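Local coordinates for protein translation elongation factor 1A (Methanosarcina mazei, PDB 3WND) that is a SelB/EF-Tu-like GTP-binding factor that in its GTP-bound form binds cysteinyl-tRNA(Cys) and probably acts in translation elongation, at residues K72-L77 and L353-D358; Q94-H99 and A135-I140; K291-I296 and L357-R362. All coordinates share one frame; numbering follows the deposited sequence.

Contact 1: residues K72-L77 and L353-D358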
ATOM      1  N   LYS A  72       3.413   6.535  13.977  1.00 21.24           N
ATOM      2  CA  LYS A  72       4.120   5.693  14.980  1.00 21.98           C
ATOM      3  C   LYS A  72       4.897   4.561  14.323  1.00 25.42           C
ATOM      4  O   LYS A  72       6.075   4.361  14.654  1.00 26.63           O
ATOM      5  CB  LYS A  72       3.120   5.111  15.976  1.00 27.12           C
ATOM      6  CG  LYS A  72       3.726   4.143  17.012  1.00 31.63           C
ATOM      7  CD  LYS A  72       2.599   3.470  17.825  1.00 60.08           C
ATOM      8  CE  LYS A  72       2.128   2.102  17.269  1.00 55.09           C
ATOM      9  NZ  LYS A  72       0.645   1.876  17.197  1.00 48.44           N
ATOM     10  N   THR A  73       4.261   3.816  13.420  1.00 19.82           N
ATOM     11  CA  THR A  73       4.959   2.737  12.715  1.00 21.49           C
ATOM     12  C   THR A  73       4.929   3.018  11.177  1.00 20.37           C
ATOM     13  O   THR A  73       3.949   3.562  10.613  1.00 20.60           O
ATOM     14  CB  THR A  73       4.330   1.336  12.901  1.00 24.64           C
ATOM     15  OG1 THR A  73       3.063   1.256  12.174  1.00 26.74           O
ATOM     16  CG2 THR A  73       4.130   1.023  14.334  1.00 25.40           C
ATOM     17  N   LEU A  74       5.975   2.557  10.508  1.00 21.22           N
ATOM     18  CA  LEU A  74       5.976   2.497   9.042  1.00 17.31           C
ATOM     19  C   LEU A  74       5.161   1.411   8.459  1.00 19.22           C
ATOM     20  O   LEU A  74       4.576   1.558   7.383  1.00 20.44           O
ATOM     21  CB  LEU A  74       7.419   2.362   8.525  1.00 19.39           C
ATOM     22  CG  LEU A  74       8.343   3.535   8.942  1.00 15.60           C
ATOM     23  CD1 LEU A  74       9.740   3.365   8.327  1.00 16.17           C
ATOM     24  CD2 LEU A  74       7.809   4.945   8.705  1.00 18.91           C
ATOM     25  N   LYS A  75       5.157   0.242   9.101  1.00 19.43           N
ATOM     26  CA  LYS A  75       4.384  -0.906   8.587  1.00 22.16           C
ATOM     27  C   LYS A  75       2.924  -0.516   8.284  1.00 19.77           C
ATOM     28  O   LYS A  75       2.334  -0.969   7.280  1.00 21.13           O
ATOM     29  CB  LYS A  75       4.497  -2.059   9.633  1.00 26.39           C
ATOM     30  CG  LYS A  75       3.470  -3.195   9.508  1.00 31.62           C
ATOM     31  CD  LYS A  75       3.653  -4.224  10.624  1.00 38.05           C
ATOM     32  CE  LYS A  75       2.708  -5.459  10.418  1.00 39.15           C
ATOM     33  NZ  LYS A  75       3.008  -6.663  11.277  1.00 38.61           N
ATOM     34  N   SER A  76       2.326   0.355   9.141  1.00 18.69           N
ATOM     35  CA  SER A  76       0.934   0.729   8.891  1.00 18.64           C
ATOM     36  C   SER A  76       0.845   1.431   7.532  1.00 16.84           C
ATOM     37  O   SER A  76      -0.032   1.107   6.694  1.00 17.80           O
ATOM     38  CB  SER A  76       0.453   1.637  10.035  1.00 19.50           C
ATOM     39  OG  SER A  76      -0.926   2.146   9.768  1.00 23.20           O
ATOM     40  N   LEU A  77       1.730   2.399   7.318  1.00 17.01           N
ATOM     41  CA  LEU A  77       1.710   3.134   6.053  1.00 13.80           C
ATOM     42  C   LEU A  77       2.011   2.235   4.845  1.00 14.39           C
ATOM     43  O   LEU A  77       1.348   2.294   3.817  1.00 14.41           O
ATOM     44  CB  LEU A  77       2.759   4.258   6.110  1.00 13.38           C
ATOM     45  CG  LEU A  77       2.935   5.122   4.837  1.00 14.53           C
ATOM     46  CD1 LEU A  77       1.732   5.983   4.587  1.00 16.84           C
ATOM     47  CD2 LEU A  77       4.205   5.961   5.024  1.00 16.49           C
ATOM     48  N   LEU A 353      11.586  -1.606  -0.104  1.00 15.03           N
ATOM     49  CA  LEU A 353      11.901  -0.327   0.521  1.00 14.31           C
ATOM     50  C   LEU A 353      12.797  -0.598   1.738  1.00 13.09           C
ATOM     51  O   LEU A 353      12.640  -1.605   2.430  1.00 18.48           O
ATOM     52  CB  LEU A 353      10.680   0.325   1.077  1.00 17.18           C
ATOM     53  CG  LEU A 353       9.738   0.945   0.111  1.00 17.93           C
ATOM     54  CD1 LEU A 353       8.621   1.735   0.910  1.00 19.74           C
ATOM     55  CD2 LEU A 353      10.384   1.834  -0.964  1.00 19.33           C
ATOM     56  N   LEU A 354      13.785   0.268   1.947  1.00 14.26           N
ATOM     57  CA  LEU A 354      14.634   0.151   3.141  1.00 13.75           C
ATOM     58  C   LEU A 354      14.474   1.418   3.968  1.00 15.02           C
ATOM     59  O   LEU A 354      14.427   2.525   3.416  1.00 15.72           O
ATOM     60  CB  LEU A 354      16.103   0.129   2.677  1.00 15.37           C
ATOM     61  CG  LEU A 354      16.397  -1.115   1.788  1.00 17.91           C
ATOM     62  CD1 LEU A 354      17.831  -1.081   1.247  1.00 18.59           C
ATOM     63  CD2 LEU A 354      16.124  -2.435   2.533  1.00 17.55           C
ATOM     64  N   ALA A 355      14.444   1.208   5.276  1.00 14.83           N
ATOM     65  CA  ALA A 355      14.230   2.311   6.214  1.00 14.19           C
ATOM     66  C   ALA A 355      15.265   2.251   7.319  1.00 17.13           C
ATOM     67  O   ALA A 355      15.859   1.175   7.568  1.00 17.06           O
ATOM     68  CB  ALA A 355      12.788   2.286   6.784  1.00 14.92           C
ATOM     69  N   ASN A 356      15.451   3.398   7.998  1.00 15.31           N
ATOM     70  CA  ASN A 356      16.190   3.456   9.260  1.00 16.17           C
ATOM     71  C   ASN A 356      15.257   4.014  10.293  1.00 15.45           C
ATOM     72  O   ASN A 356      14.876   5.161  10.237  1.00 17.53           O
ATOM     73  CB  ASN A 356      17.494   4.315   9.130  1.00 16.60           C
ATOM     74  CG  ASN A 356      18.291   4.355  10.425  1.00 17.14           C
ATOM     75  OD1 ASN A 356      17.742   4.145  11.531  1.00 20.82           O
ATOM     76  ND2 ASN A 356      19.544   4.717  10.333  1.00 23.09           N
ATOM     77  N   LEU A 357      14.747   3.133  11.131  1.00 17.41           N
ATOM     78  CA  LEU A 357      13.661   3.499  12.017  1.00 18.79           C
ATOM     79  C   LEU A 357      14.054   4.509  13.029  1.00 20.53           C
ATOM     80  O   LEU A 357      13.159   5.028  13.703  1.00 23.88           O
ATOM     81  CB  LEU A 357      13.076   2.284  12.735  1.00 21.27           C
ATOM     82  CG  LEU A 357      12.590   1.109  11.894  1.00 23.04           C
ATOM     83  CD1 LEU A 357      12.158  -0.074  12.683  1.00 28.53           C
ATOM     84  CD2 LEU A 357      11.419   1.553  11.045  1.00 21.44           C
ATOM     85  N   ASP A 358      15.374   4.762  13.179  1.00 18.93           N
ATOM     86  CA  ASP A 358      15.838   5.707  14.199  1.00 22.49           C
ATOM     87  C   ASP A 358      16.004   7.103  13.683  1.00 22.71           C
ATOM     88  O   ASP A 358      16.276   8.041  14.492  1.00 21.25           O
ATOM     89  CB  ASP A 358      17.198   5.195  14.758  1.00 28.16           C
ATOM     90  CG  ASP A 358      17.041   3.932  15.516  1.00 33.81           C
ATOM     91  OD1 ASP A 358      15.994   3.604  16.150  1.00 35.20           O
ATOM     92  OD2 ASP A 358      18.025   3.262  15.453  1.00 43.16           O
TER
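Leu74 sets its CD1 methyl against both Ala355 and Leu357. Across these two segments CD1 alone does the touching on the helix side: it rests on Ala355 CB at 3.6 Å and meets CD2 of Leu357 at 3.7 Å. The leucines lie alongside each other and run in opposite directions, methyl sliding past methyl, whereas the methyl of Ala355 is met end-on, nearly in line with its own bond to CA. With CG anti to the carbonyl carbon and CD1 anti to CA (chi2 -177°), Leu74 is extended; it and the side chain of Leu357, reaching from the other backbone, together span the 8.3 Å between their CA atoms. A long branched chain thus suits the helix side, and a small alanine suits the strand that receives it.

Each backbone is braced locally, by a helix cap on one side and an Asx turn on the other. Thr73, the N-cap, accepts a bond at OG1 from Ser76 N (3.2 Å), while Asn356 OD1 accepts from Asp358 N at 3.0 Å, with Leu357 at the middle of the turn.

Helix 74-83 belongs to the nucleotide-binding domain and follows strand 61-66, a position that probably corresponds to the switch II helix of EF-Tu-like GTPases. The contact joins its first turn to the C-terminal beta domain, where strand 352-355 pairs with 301-306 and 363-369, and Phe305 and Phe363 from those two neighbours also pack against Leu74.

Contact 2: residues Q94-H99 and A135-I140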
ATOM      1  N   GLN A  94      -1.281  24.680   7.036  1.00 14.52           N
ATOM      2  CA  GLN A  94       0.038  24.820   7.581  1.00 18.07           C
ATOM      3  C   GLN A  94       0.646  23.480   7.935  1.00 14.88           C
ATOM      4  O   GLN A  94       1.466  23.368   8.867  1.00 19.34           O
ATOM      5  CB  GLN A  94       0.052  25.750   8.852  1.00 23.02           C
ATOM      6  CG  GLN A  94      -0.451  27.187   8.604  1.00 21.21           C
ATOM      7  CD  GLN A  94       0.496  27.974   7.657  1.00 32.39           C
ATOM      8  OE1 GLN A  94       1.702  27.615   7.497  1.00 44.10           O
ATOM      9  NE2 GLN A  94      -0.040  29.034   7.005  1.00 36.79           N
ATOM     10  N   GLY A  95       0.317  22.455   7.137  1.00 15.49           N
ATOM     11  CA  GLY A  95       0.661  21.058   7.510  1.00 16.55           C
ATOM     12  C   GLY A  95       1.935  20.507   6.828  1.00 17.00           C
ATOM     13  O   GLY A  95       2.104  19.298   6.727  1.00 21.27           O
ATOM     14  N   LEU A  96       2.784  21.391   6.302  1.00 17.95           N
ATOM     15  CA  LEU A  96       4.055  20.982   5.746  1.00 21.65           C
ATOM     16  C   LEU A  96       5.074  20.662   6.795  1.00 20.24           C
ATOM     17  O   LEU A  96       6.033  21.452   6.968  1.00 22.84           O
ATOM     18  CB  LEU A  96       4.592  22.140   4.911  1.00 21.33           C
ATOM     19  CG  LEU A  96       3.596  22.522   3.796  1.00 24.48           C
ATOM     20  CD1 LEU A  96       4.157  23.742   3.055  1.00 25.81           C
ATOM     21  CD2 LEU A  96       3.266  21.357   2.847  1.00 27.01           C
ATOM     22  N   ASP A  97       4.890  19.505   7.463  1.00 17.12           N
ATOM     23  CA  ASP A  97       5.737  19.120   8.594  1.00 18.32           C
ATOM     24  C   ASP A  97       6.575  17.899   8.218  1.00 16.40           C
ATOM     25  O   ASP A  97       6.668  17.496   7.037  1.00 16.06           O
ATOM     26  CB  ASP A  97       4.887  18.821   9.841  1.00 20.62           C
ATOM     27  CG  ASP A  97       3.966  17.623   9.684  1.00 18.48           C
ATOM     28  OD1 ASP A  97       4.061  16.918   8.681  1.00 22.01           O
ATOM     29  OD2 ASP A  97       3.161  17.359  10.625  1.00 23.36           O
ATOM     30  N   ALA A  98       7.190  17.313   9.223  1.00 16.88           N
ATOM     31  CA  ALA A  98       8.198  16.252   8.977  1.00 17.80           C
ATOM     32  C   ALA A  98       7.526  15.003   8.424  1.00 16.71           C
ATOM     33  O   ALA A  98       8.075  14.350   7.494  1.00 15.55           O
ATOM     34  CB  ALA A  98       8.913  15.925  10.269  1.00 18.45           C
ATOM     35  N   HIS A  99       6.309  14.712   8.914  1.00 15.28           N
ATOM     36  CA  HIS A  99       5.656  13.510   8.439  1.00 14.56           C
ATOM     37  C   HIS A  99       5.020  13.640   7.095  1.00 15.94           C
ATOM     38  O   HIS A  99       4.956  12.676   6.316  1.00 14.40           O
ATOM     39  CB  HIS A  99       4.741  12.870   9.480  1.00 15.82           C
ATOM     40  CG  HIS A  99       5.523  12.348  10.646  1.00 19.25           C
ATOM     41  ND1 HIS A  99       5.240  12.671  11.884  1.00 22.76           N
ATOM     42  CD2 HIS A  99       6.702  11.528  10.686  1.00 19.88           C
ATOM     43  CE1 HIS A  99       6.104  12.019  12.755  1.00 21.31           C
ATOM     44  NE2 HIS A  99       7.045  11.382  12.011  1.00 21.95           N
ATOM     45  N   ALA A 135       0.104  26.406  -4.031  1.00 24.34           N
ATOM     46  CA  ALA A 135       1.318  26.875  -4.727  1.00 28.02           C
ATOM     47  C   ALA A 135       2.562  26.230  -4.160  1.00 27.43           C
ATOM     48  O   ALA A 135       3.521  25.771  -4.870  1.00 35.19           O
ATOM     49  CB  ALA A 135       1.465  28.419  -4.619  1.00 33.09           C
ATOM     50  N   LYS A 136       2.619  26.241  -2.867  1.00 24.69           N
ATOM     51  CA  LYS A 136       3.728  25.629  -2.185  1.00 24.43           C
ATOM     52  C   LYS A 136       3.857  24.171  -2.647  1.00 30.14           C
ATOM     53  O   LYS A 136       4.964  23.742  -3.059  1.00 31.19           O
ATOM     54  CB  LYS A 136       3.583  25.721  -0.687  1.00 28.76           C
ATOM     55  CG  LYS A 136       3.843  27.136  -0.105  1.00 33.20           C
ATOM     56  CD  LYS A 136       4.236  26.976   1.360  1.00 41.90           C
ATOM     57  CE  LYS A 136       3.536  28.016   2.227  1.00 51.07           C
ATOM     58  NZ  LYS A 136       4.345  29.182   2.598  1.00 53.10           N
ATOM     59  N   LEU A 137       2.756  23.419  -2.608  1.00 26.02           N
ATOM     60  CA  LEU A 137       2.877  22.022  -2.890  1.00 21.48           C
ATOM     61  C   LEU A 137       3.277  21.768  -4.326  1.00 27.17           C
ATOM     62  O   LEU A 137       3.983  20.768  -4.598  1.00 26.52           O
ATOM     63  CB  LEU A 137       1.539  21.269  -2.519  1.00 21.16           C
ATOM     64  CG  LEU A 137       1.343  21.201  -1.024  1.00 18.99           C
ATOM     65  CD1 LEU A 137      -0.141  21.002  -0.676  1.00 17.29           C
ATOM     66  CD2 LEU A 137       2.151  20.001  -0.498  1.00 21.50           C
ATOM     67  N   LYS A 138       2.828  22.612  -5.256  1.00 26.38           N
ATOM     68  CA  LYS A 138       3.277  22.487  -6.635  1.00 30.07           C
ATOM     69  C   LYS A 138       4.830  22.462  -6.575  1.00 39.60           C
ATOM     70  O   LYS A 138       5.435  21.652  -7.270  1.00 35.10           O
ATOM     71  CB  LYS A 138       2.655  23.548  -7.564  1.00 40.15           C
ATOM     72  CG  LYS A 138       3.575  24.249  -8.565  1.00 59.00           C
ATOM     73  CD  LYS A 138       3.160  25.700  -9.021  1.00 60.91           C
ATOM     74  CE  LYS A 138       3.018  26.872  -7.987  1.00 32.77           C
ATOM     75  NZ  LYS A 138       4.180  27.150  -6.964  1.00 29.24           N
ATOM     76  N   VAL A 139       5.479  23.202  -5.655  1.00 34.30           N
ATOM     77  CA  VAL A 139       6.943  23.195  -5.553  1.00 28.64           C
ATOM     78  C   VAL A 139       7.630  21.963  -4.955  1.00 35.79           C
ATOM     79  O   VAL A 139       8.660  21.401  -5.469  1.00 33.47           O
ATOM     80  CB  VAL A 139       7.442  24.524  -4.807  1.00 42.57           C
ATOM     81  CG1 VAL A 139       8.787  24.363  -4.063  1.00 42.53           C
ATOM     82  CG2 VAL A 139       7.398  25.723  -5.726  1.00 39.51           C
ATOM     83  N   ILE A 140       7.131  21.560  -3.840  1.00 30.97           N
ATOM     84  CA  ILE A 140       7.706  20.515  -3.038  1.00 27.12           C
ATOM     85  C   ILE A 140       7.577  19.233  -3.862  1.00 28.68           C
ATOM     86  O   ILE A 140       8.385  18.291  -3.667  1.00 26.06           O
ATOM     87  CB  ILE A 140       6.826  20.435  -1.762  1.00 32.64           C
ATOM     88  CG1 ILE A 140       7.108  21.733  -0.923  1.00 31.27           C
ATOM     89  CG2 ILE A 140       7.126  19.149  -0.998  1.00 31.41           C
ATOM     90  CD1 ILE A 140       6.034  22.783  -1.057  1.00 39.59           C
TER
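Leu96 is the centre of an inverse gamma turn, a tight kink, and from it the side chain points toward the closing turns of helix 127-140. A weak bond from Asp97 N to Gly95 O (2.9 Å) spans the turn. The CA atoms of Leu96 and Leu137 are 8.8 Å apart, so the backbones stay well separated and side chains alone bridge them. Directly after the turn, Asp97 is the N-cap of helix 98-109, its OD1 accepting from Thr100 N while OD2 is bonded to Thr29 OG1.

The two segments belong to successive beta-alpha units of the GTPase-type domain: helix 98-109 links the parallel strands 86-91 and 115-119, and helix 127-140 leads from 115-119 toward 150-153. Leu96 therefore sits on the loop between a strand and its helix and reaches over to the next helix along.

A leucine suits this place because its two methyls let one side chain touch two neighbours. CD1 lies 3.7 Å from CD of Lys136, touching the aliphatic part of the lysine, and CD2 lies 3.8 Å from CD2 of Leu137; both neighbours pass it at a slant. Lys136 suits this outer position because its methylenes can pack while the charged end stays at the surface, the chain bending at chi3 and chi4 (-137° and -100°) beyond the first methylenes. Leu137, the buried member, is wholly apolar and extends the contact inward.

Contact 3: residues K291-I296 and L357-R362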
ATOM      1  N   LYS A 291      17.907  11.098  -1.358  1.00 17.15           N
ATOM      2  CA  LYS A 291      18.787  12.221  -1.019  1.00 18.08           C
ATOM      3  C   LYS A 291      18.587  12.627   0.452  1.00 13.74           C
ATOM      4  O   LYS A 291      19.405  13.372   1.016  1.00 17.69           O
ATOM      5  CB  LYS A 291      18.396  13.426  -1.870  1.00 18.45           C
ATOM      6  CG  LYS A 291      18.840  13.243  -3.288  1.00 24.07           C
ATOM      7  CD  LYS A 291      18.362  14.391  -4.134  1.00 29.60           C
ATOM      8  CE  LYS A 291      18.511  13.923  -5.561  1.00 31.33           C
ATOM      9  NZ  LYS A 291      18.104  15.056  -6.416  1.00 30.80           N
ATOM     10  N   PHE A 292      17.472  12.212   1.079  1.00 13.34           N
ATOM     11  CA  PHE A 292      17.121  12.695   2.394  1.00 13.71           C
ATOM     12  C   PHE A 292      17.319  11.650   3.500  1.00 15.25           C
ATOM     13  O   PHE A 292      16.471  11.468   4.359  1.00 17.70           O
ATOM     14  CB  PHE A 292      15.696  13.269   2.352  1.00 14.55           C
ATOM     15  CG  PHE A 292      15.637  14.534   1.503  1.00 16.15           C
ATOM     16  CD1 PHE A 292      16.058  15.738   2.080  1.00 18.46           C
ATOM     17  CD2 PHE A 292      15.349  14.476   0.163  1.00 16.54           C
ATOM     18  CE1 PHE A 292      16.141  16.881   1.278  1.00 20.95           C
ATOM     19  CE2 PHE A 292      15.421  15.596  -0.606  1.00 23.14           C
ATOM     20  CZ  PHE A 292      15.797  16.788  -0.082  1.00 21.38           C
ATOM     21  N   THR A 293      18.446  10.977   3.447  1.00 20.10           N
ATOM     22  CA  THR A 293      18.800  10.018   4.455  1.00 16.28           C
ATOM     23  C   THR A 293      20.312  10.126   4.785  1.00 18.54           C
ATOM     24  O   THR A 293      20.996  10.992   4.249  1.00 18.78           O
ATOM     25  CB  THR A 293      18.393   8.563   4.031  1.00 15.24           C
ATOM     26  OG1 THR A 293      18.470   7.695   5.180  1.00 16.49           O
ATOM     27  CG2 THR A 293      19.308   8.015   2.933  1.00 14.59           C
ATOM     28  N   LYS A 294      20.783   9.245   5.650  1.00 18.01           N
ATOM     29  CA  LYS A 294      22.226   9.173   6.118  1.00 17.73           C
ATOM     30  C   LYS A 294      22.949   8.226   5.212  1.00 18.70           C
ATOM     31  O   LYS A 294      22.331   7.251   4.727  1.00 19.45           O
ATOM     32  CB  LYS A 294      22.259   8.561   7.583  1.00 23.34           C
ATOM     33  CG  LYS A 294      22.199   9.465   8.803  1.00 34.87           C
ATOM     34  CD  LYS A 294      23.343  10.465   8.967  1.00 41.51           C
ATOM     35  CE  LYS A 294      23.975  10.539  10.365  1.00 39.66           C
ATOM     36  NZ  LYS A 294      24.341  11.956  10.870  1.00 28.07           N
ATOM     37  N   LYS A 295      24.238   8.456   4.984  1.00 21.72           N
ATOM     38  CA  LYS A 295      25.003   7.484   4.231  1.00 23.16           C
ATOM     39  C   LYS A 295      24.875   6.097   4.875  1.00 21.60           C
ATOM     40  O   LYS A 295      24.838   5.948   6.109  1.00 21.83           O
ATOM     41  CB  LYS A 295      26.501   7.900   4.146  1.00 23.52           C
ATOM     42  CG  LYS A 295      27.276   7.802   5.438  1.00 29.90           C
ATOM     43  CD  LYS A 295      28.666   8.551   5.335  1.00 34.93           C
ATOM     44  CE  LYS A 295      29.725   7.745   6.024  1.00 40.37           C
ATOM     45  NZ  LYS A 295      30.919   8.539   6.437  1.00 38.45           N
ATOM     46  N   ILE A 296      24.771   5.094   4.010  1.00 20.40           N
ATOM     47  CA  ILE A 296      24.637   3.694   4.429  1.00 23.45           C
ATOM     48  C   ILE A 296      26.020   3.070   4.527  1.00 24.66           C
ATOM     49  O   ILE A 296      26.854   3.284   3.625  1.00 23.75           O
ATOM     50  CB  ILE A 296      23.754   2.899   3.411  1.00 20.43           C
ATOM     51  CG1 ILE A 296      22.371   3.568   3.377  1.00 20.36           C
ATOM     52  CG2 ILE A 296      23.631   1.413   3.838  1.00 22.00           C
ATOM     53  CD1 ILE A 296      21.439   2.857   2.427  1.00 23.67           C
ATOM     54  N   LEU A 357      14.747   3.133  11.131  1.00 17.41           N
ATOM     55  CA  LEU A 357      13.661   3.499  12.017  1.00 18.79           C
ATOM     56  C   LEU A 357      14.054   4.509  13.029  1.00 20.53           C
ATOM     57  O   LEU A 357      13.159   5.028  13.703  1.00 23.88           O
ATOM     58  CB  LEU A 357      13.076   2.284  12.735  1.00 21.27           C
ATOM     59  CG  LEU A 357      12.590   1.109  11.894  1.00 23.04           C
ATOM     60  CD1 LEU A 357      12.158  -0.074  12.683  1.00 28.53           C
ATOM     61  CD2 LEU A 357      11.419   1.553  11.045  1.00 21.44           C
ATOM     62  N   ASP A 358      15.374   4.762  13.179  1.00 18.93           N
ATOM     63  CA  ASP A 358      15.838   5.707  14.199  1.00 22.49           C
ATOM     64  C   ASP A 358      16.004   7.103  13.683  1.00 22.71           C
ATOM     65  O   ASP A 358      16.276   8.041  14.492  1.00 21.25           O
ATOM     66  CB  ASP A 358      17.198   5.195  14.758  1.00 28.16           C
ATOM     67  CG  ASP A 358      17.041   3.932  15.516  1.00 33.81           C
ATOM     68  OD1 ASP A 358      15.994   3.604  16.150  1.00 35.20           O
ATOM     69  OD2 ASP A 358      18.025   3.262  15.453  1.00 43.16           O
ATOM     70  N   LEU A 359      15.748   7.301  12.395  1.00 17.84           N
ATOM     71  CA  LEU A 359      15.870   8.668  11.867  1.00 17.22           C
ATOM     72  C   LEU A 359      14.572   9.448  11.992  1.00 20.20           C
ATOM     73  O   LEU A 359      13.524   8.913  12.368  1.00 19.19           O
ATOM     74  CB  LEU A 359      16.344   8.617  10.399  1.00 21.15           C
ATOM     75  CG  LEU A 359      17.728   7.984  10.229  1.00 16.85           C
ATOM     76  CD1 LEU A 359      18.143   7.854   8.759  1.00 20.07           C
ATOM     77  CD2 LEU A 359      18.769   8.792  11.027  1.00 17.95           C
ATOM     78  N   THR A 360      14.625  10.740  11.659  1.00 17.23           N
ATOM     79  CA  THR A 360      13.363  11.503  11.596  1.00 14.59           C
ATOM     80  C   THR A 360      12.557  11.200  10.343  1.00 19.85           C
ATOM     81  O   THR A 360      11.348  10.919  10.417  1.00 21.31           O
ATOM     82  CB  THR A 360      13.669  13.038  11.607  1.00 19.99           C
ATOM     83  OG1 THR A 360      14.491  13.320  12.731  1.00 19.13           O
ATOM     84  CG2 THR A 360      12.397  13.874  11.690  1.00 17.31           C
ATOM     85  N   GLN A 361      13.213  11.321   9.222  1.00 15.92           N
ATOM     86  CA  GLN A 361      12.646  10.914   7.915  1.00 13.96           C
ATOM     87  C   GLN A 361      13.298   9.482   7.807  1.00 11.56           C
ATOM     88  O   GLN A 361      14.476   9.353   7.627  1.00 13.72           O
ATOM     89  CB  GLN A 361      13.128  11.879   6.829  1.00 14.18           C
ATOM     90  CG  GLN A 361      12.401  11.728   5.470  1.00 13.30           C
ATOM     91  CD  GLN A 361      12.629  10.379   4.826  1.00 11.95           C
ATOM     92  OE1 GLN A 361      11.739   9.474   4.920  1.00 14.14           O
ATOM     93  NE2 GLN A 361      13.816  10.203   4.204  1.00 14.07           N
ATOM     94  N   ARG A 362      12.447   8.464   7.860  1.00 11.87           N
ATOM     95  CA  ARG A 362      12.955   7.107   8.069  1.00 12.82           C
ATOM     96  C   ARG A 362      13.212   6.326   6.784  1.00 13.60           C
ATOM     97  O   ARG A 362      13.748   5.246   6.832  1.00 15.56           O
ATOM     98  CB  ARG A 362      11.992   6.329   8.967  1.00 12.52           C
ATOM     99  CG  ARG A 362      11.936   6.951  10.336  1.00 14.25           C
ATOM    100  CD  ARG A 362      10.780   6.474  11.211  1.00 16.92           C
ATOM    101  NE  ARG A 362       9.546   7.166  10.811  1.00 15.46           N
ATOM    102  CZ  ARG A 362       8.378   7.000  11.418  1.00 14.83           C
ATOM    103  NH1 ARG A 362       8.211   6.145  12.482  1.00 17.15           N
ATOM    104  NH2 ARG A 362       7.338   7.677  10.943  1.00 16.37           N
TER
HETATM  105  O   HOH W   1      16.616  11.113   7.187  1.00 24.06           O
HETATM  106  O   HOH W   2      15.934   7.749   6.066  1.00 18.10           O
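Gln361 and Phe292 make the one direct hydrogen bond here, NE2 of the glutamine donating to the main-chain O of Phe292 at 2.9 Å. The bond is somewhat bent, with an N-H...O angle of 145°, and the donor stands above the carbonyl plane, 46° out of it, instead of on a lone pair. The side chain gets there with CG anti to the backbone N (chi1 -169°) and a bend at chi2. NE2 also donates to Phe363 O, so the amide links two backbone carbonyls, and two bonds restrain its rotation. With an alanine here the amide is gone, which is likely to cost Phe292 O its side-chain donor, leaving the water-mediated link, and to take a donor from Phe363 O.

Water makes the second layer. One molecule donates both to Phe292 O (2.9 Å) and to Gln361 O (2.8 Å); the other donates to Gln361 O and is bonded to Thr293 OG1, 2.7 Å away. Thr293 fits because its hydroxyl can join this network.

Van der Waals packing falls to Leu359. Its CD1 lies against the hydroxyl oxygen OG1 of Thr293 at 3.6 Å, the two side chains crossing at about a right angle, and CD2 loosely approaches CG of Lys294 at 4.1 Å, near the lysine's aliphatic base.

Both segments are loops of the C-terminal beta domain: 291-296 follows strand 282-289, which pairs antiparallel with strand 363-369, the strand that comes after 357-362, and so the loops meet. Helix 98-109 of the nucleotide-binding domain adjoins them: Phe292, which joins the network through its backbone O, packs its apolar side chain on Ile105, as Gln361 also does, and Glu102 forms a salt bridge with Arg362.

How the contacts relate
Contacts 1 and 3 share Leu357 and Asp358, and their centres lie 11 Å apart; a probable hydrogen bond from Asn356 N to Arg362 O (2.8 Å) ties them. Arg362 also faces the nucleotide-binding domain, its NH2 3.9 Å from His99 NE2 of contact 2. Contact 2, centred 21 Å from contact 1 and 19 Å from contact 3, lies wholly within that domain. The side chains of Leu74 and Leu96 are about 11 Å from those of Arg34 and Ser32 respectively, residues that bind GDP in another structure of this protein, the nucleotide being absent here. Citric acid, probably from the crystallisation liquor, lies about 4 Å from the side chains of Leu357 and Phe292 and about 5 Å from that of Leu96.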